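Local coordinates for protein telomerase reverse transcriptase (Takifugu rubripes, PDB 4LMO) that extends chromosome ends by copying a template in the telomerase RNA, which this RNA-binding domain of the enzyme helps to hold, at residues A[146-151]-A[167-172]. Numbering follows the deposited sequence.
Sequences LLYFAR and AELMWK
NH1 and NH2 of Arg151, on helix 142-158, both donate to the single oxygen Trp171 O: Arg151 NH1 lies 3.0 Å from Trp171 O, along a lone pair, while Arg151 NH2 reaches it from above the carbonyl plane at 3.1 Å. A weak, bent bond (132°) joins Arg151 NH1 to Leu169 O, also at the guanidinium edge. Glu168 O sits over a guanidinium face, 3.0 Å from Arg151 NH1 without a hydrogen bond. The arginine chain, folded at chi2 (-76°), passes Glu168 O with Arg151 CD 3.3 Å away. The Trp171 ring, tilted 26° from the guanidinium, brings Trp171 CE3 to 4.0 Å from Arg151 NH2. An alanine in place of Arg151 would probably leave the Leu169 and Trp171 carbonyls without the donors described and loosen the hold on the backbone around Trp171. Nearby, Leu147 CD1 touches Lys172 O (3.3 Å) and Lys172 CB. Farther along the interface, Tyr148 CE1 meets Leu169 CG at 3.7 Å; both side chains also pack on Leu209 of helix 191-220, where Tyr148 OH hydrogen-bonds Leu205 O. A guanidinium gathering main-chain carbonyls thus joins neighbouring helical elements of the telomerase RNA-binding domain, where a region probably contacting template RNA begins at Trp171.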
loop_
_atom_site.group_PDB
_atom_site.type_symbol
_atom_site.label_atom_id
_atom_site.label_comp_id
_atom_site.label_asym_id
_atom_site.label_seq_id
_atom_site.Cartn_x
_atom_site.Cartn_y
_atom_site.Cartn_z
ATOM N N LEU A 146 -5.573 -16.197 -0.050
ATOM C CA LEU A 146 -6.976 -16.069 0.340
ATOM C C LEU A 146 -7.158 -15.721 1.817
ATOM O O LEU A 146 -8.018 -14.907 2.158
ATOM C CB LEU A 146 -7.762 -17.337 -0.013
ATOM C CG LEU A 146 -8.077 -17.584 -1.494
ATOM C CD1 LEU A 146 -8.592 -19.001 -1.704
ATOM C CD2 LEU A 146 -9.069 -16.562 -2.040
ATOM N N LEU A 147 -6.354 -16.333 2.685
ATOM C CA LEU A 147 -6.352 -15.984 4.108
ATOM C C LEU A 147 -5.975 -14.522 4.322
ATOM O O LEU A 147 -6.564 -13.837 5.165
ATOM C CB LEU A 147 -5.393 -16.877 4.901
ATOM C CG LEU A 147 -5.989 -18.040 5.694
ATOM C CD1 LEU A 147 -4.882 -18.793 6.412
ATOM C CD2 LEU A 147 -7.034 -17.562 6.692
ATOM N N TYR A 148 -4.996 -14.057 3.552
ATOM C CA TYR A 148 -4.510 -12.695 3.679
ATOM C C TYR A 148 -5.527 -11.686 3.149
ATOM O O TYR A 148 -5.712 -10.624 3.743
ATOM C CB TYR A 148 -3.161 -12.529 2.978
ATOM C CG TYR A 148 -2.474 -11.232 3.326
ATOM C CD1 TYR A 148 -1.708 -11.117 4.486
ATOM C CD2 TYR A 148 -2.604 -10.112 2.504
ATOM C CE1 TYR A 148 -1.081 -9.924 4.812
ATOM C CE2 TYR A 148 -1.981 -8.915 2.822
ATOM C CZ TYR A 148 -1.223 -8.827 3.975
ATOM O OH TYR A 148 -0.609 -7.641 4.291
ATOM N N PHE A 149 -6.182 -12.029 2.042
ATOM C CA PHE A 149 -7.227 -11.183 1.461
ATOM C C PHE A 149 -8.387 -11.005 2.441
ATOM O O PHE A 149 -8.978 -9.926 2.524
ATOM C CB PHE A 149 -7.722 -11.777 0.137
ATOM C CG PHE A 149 -6.858 -11.442 -1.055
ATOM C CD1 PHE A 149 -5.526 -11.054 -0.900
ATOM C CD2 PHE A 149 -7.373 -11.540 -2.344
ATOM C CE1 PHE A 149 -4.738 -10.756 -2.003
ATOM C CE2 PHE A 149 -6.589 -11.243 -3.448
ATOM C CZ PHE A 149 -5.270 -10.853 -3.277
ATOM N N ALA A 150 -8.692 -12.067 3.187
ATOM C CA ALA A 150 -9.718 -12.023 4.230
ATOM C C ALA A 150 -9.289 -11.147 5.403
ATOM O O ALA A 150 -10.126 -10.507 6.041
ATOM C CB ALA A 150 -10.051 -13.428 4.707
ATOM N N ARG A 151 -7.986 -11.125 5.682
ATOM C CA ARG A 151 -7.431 -10.307 6.763
ATOM C C ARG A 151 -7.502 -8.826 6.423
ATOM O O ARG A 151 -7.759 -7.997 7.291
ATOM C CB ARG A 151 -5.982 -10.704 7.067
ATOM C CG ARG A 151 -5.809 -12.144 7.523
ATOM C CD ARG A 151 -6.254 -12.345 8.960
ATOM N NE ARG A 151 -6.736 -13.701 9.217
ATOM C CZ ARG A 151 -5.967 -14.784 9.315
ATOM N NH1 ARG A 151 -4.649 -14.706 9.156
ATOM N NH2 ARG A 151 -6.525 -15.960 9.565
ATOM N N ALA A 167 0.205 -11.141 14.743
ATOM C CA ALA A 167 -0.268 -12.461 15.168
ATOM C C ALA A 167 -1.595 -12.843 14.511
ATOM O O ALA A 167 -1.816 -14.007 14.175
ATOM C CB ALA A 167 -0.393 -12.510 16.684
ATOM N N GLU A 168 -2.471 -11.856 14.339
ATOM C CA GLU A 168 -3.752 -12.049 13.667
ATOM C C GLU A 168 -3.560 -12.152 12.158
ATOM O O GLU A 168 -4.271 -12.895 11.480
ATOM C CB GLU A 168 -4.708 -10.899 13.990
ATOM C CG GLU A 168 -5.189 -10.868 15.435
ATOM C CD GLU A 168 -5.916 -9.581 15.793
ATOM O OE1 GLU A 168 -6.235 -8.788 14.879
ATOM O OE2 GLU A 168 -6.168 -9.358 16.997
ATOM N N LEU A 169 -2.588 -11.405 11.644
ATOM C CA LEU A 169 -2.282 -11.389 10.219
ATOM C C LEU A 169 -1.680 -12.718 9.756
ATOM O O LEU A 169 -1.982 -13.196 8.662
ATOM C CB LEU A 169 -1.330 -10.230 9.906
ATOM C CG LEU A 169 -1.334 -9.627 8.499
ATOM C CD1 LEU A 169 -2.701 -9.059 8.139
ATOM C CD2 LEU A 169 -0.258 -8.554 8.380
ATOM N N MET A 170 -0.845 -13.310 10.607
ATOM C CA MET A 170 -0.099 -14.527 10.276
ATOM C C MET A 170 -0.840 -15.811 10.652
ATOM O O MET A 170 -0.386 -16.908 10.322
ATOM C CB MET A 170 1.263 -14.521 10.980
ATOM C CG MET A 170 2.240 -13.456 10.507
ATOM S SD MET A 170 3.176 -13.930 9.041
ATOM C CE MET A 170 4.034 -15.398 9.610
ATOM N N TRP A 171 -1.967 -15.674 11.345
ATOM C CA TRP A 171 -2.677 -16.827 11.895
ATOM C C TRP A 171 -3.119 -17.800 10.841
ATOM O O TRP A 171 -3.880 -17.452 9.935
ATOM C CB TRP A 171 -3.854 -16.389 12.758
ATOM C CG TRP A 171 -4.478 -17.518 13.545
ATOM C CD1 TRP A 171 -3.822 -18.532 14.242
ATOM C CD2 TRP A 171 -5.911 -17.776 13.760
ATOM N NE1 TRP A 171 -4.721 -19.376 14.843
ATOM C CE2 TRP A 171 -5.989 -18.981 14.598
ATOM C CE3 TRP A 171 -7.091 -17.154 13.359
ATOM C CZ2 TRP A 171 -7.204 -19.521 14.999
ATOM C CZ3 TRP A 171 -8.310 -17.710 13.771
ATOM C CH2 TRP A 171 -8.363 -18.865 14.571
ATOM N N LYS A 172 -2.619 -19.031 10.965
ATOM C CA LYS A 172 -2.911 -20.140 10.044
ATOM C C LYS A 172 -2.280 -19.994 8.658
ATOM O O LYS A 172 -2.568 -20.791 7.763
ATOM C CB LYS A 172 -4.420 -20.413 9.930
ATOM C CG LYS A 172 -5.028 -21.103 11.140
ATOM C CD LYS A 172 -6.519 -21.353 10.951
ATOM C CE LYS A 172 -7.325 -20.065 11.031
ATOM N NZ LYS A 172 -8.787 -20.322 10.923
#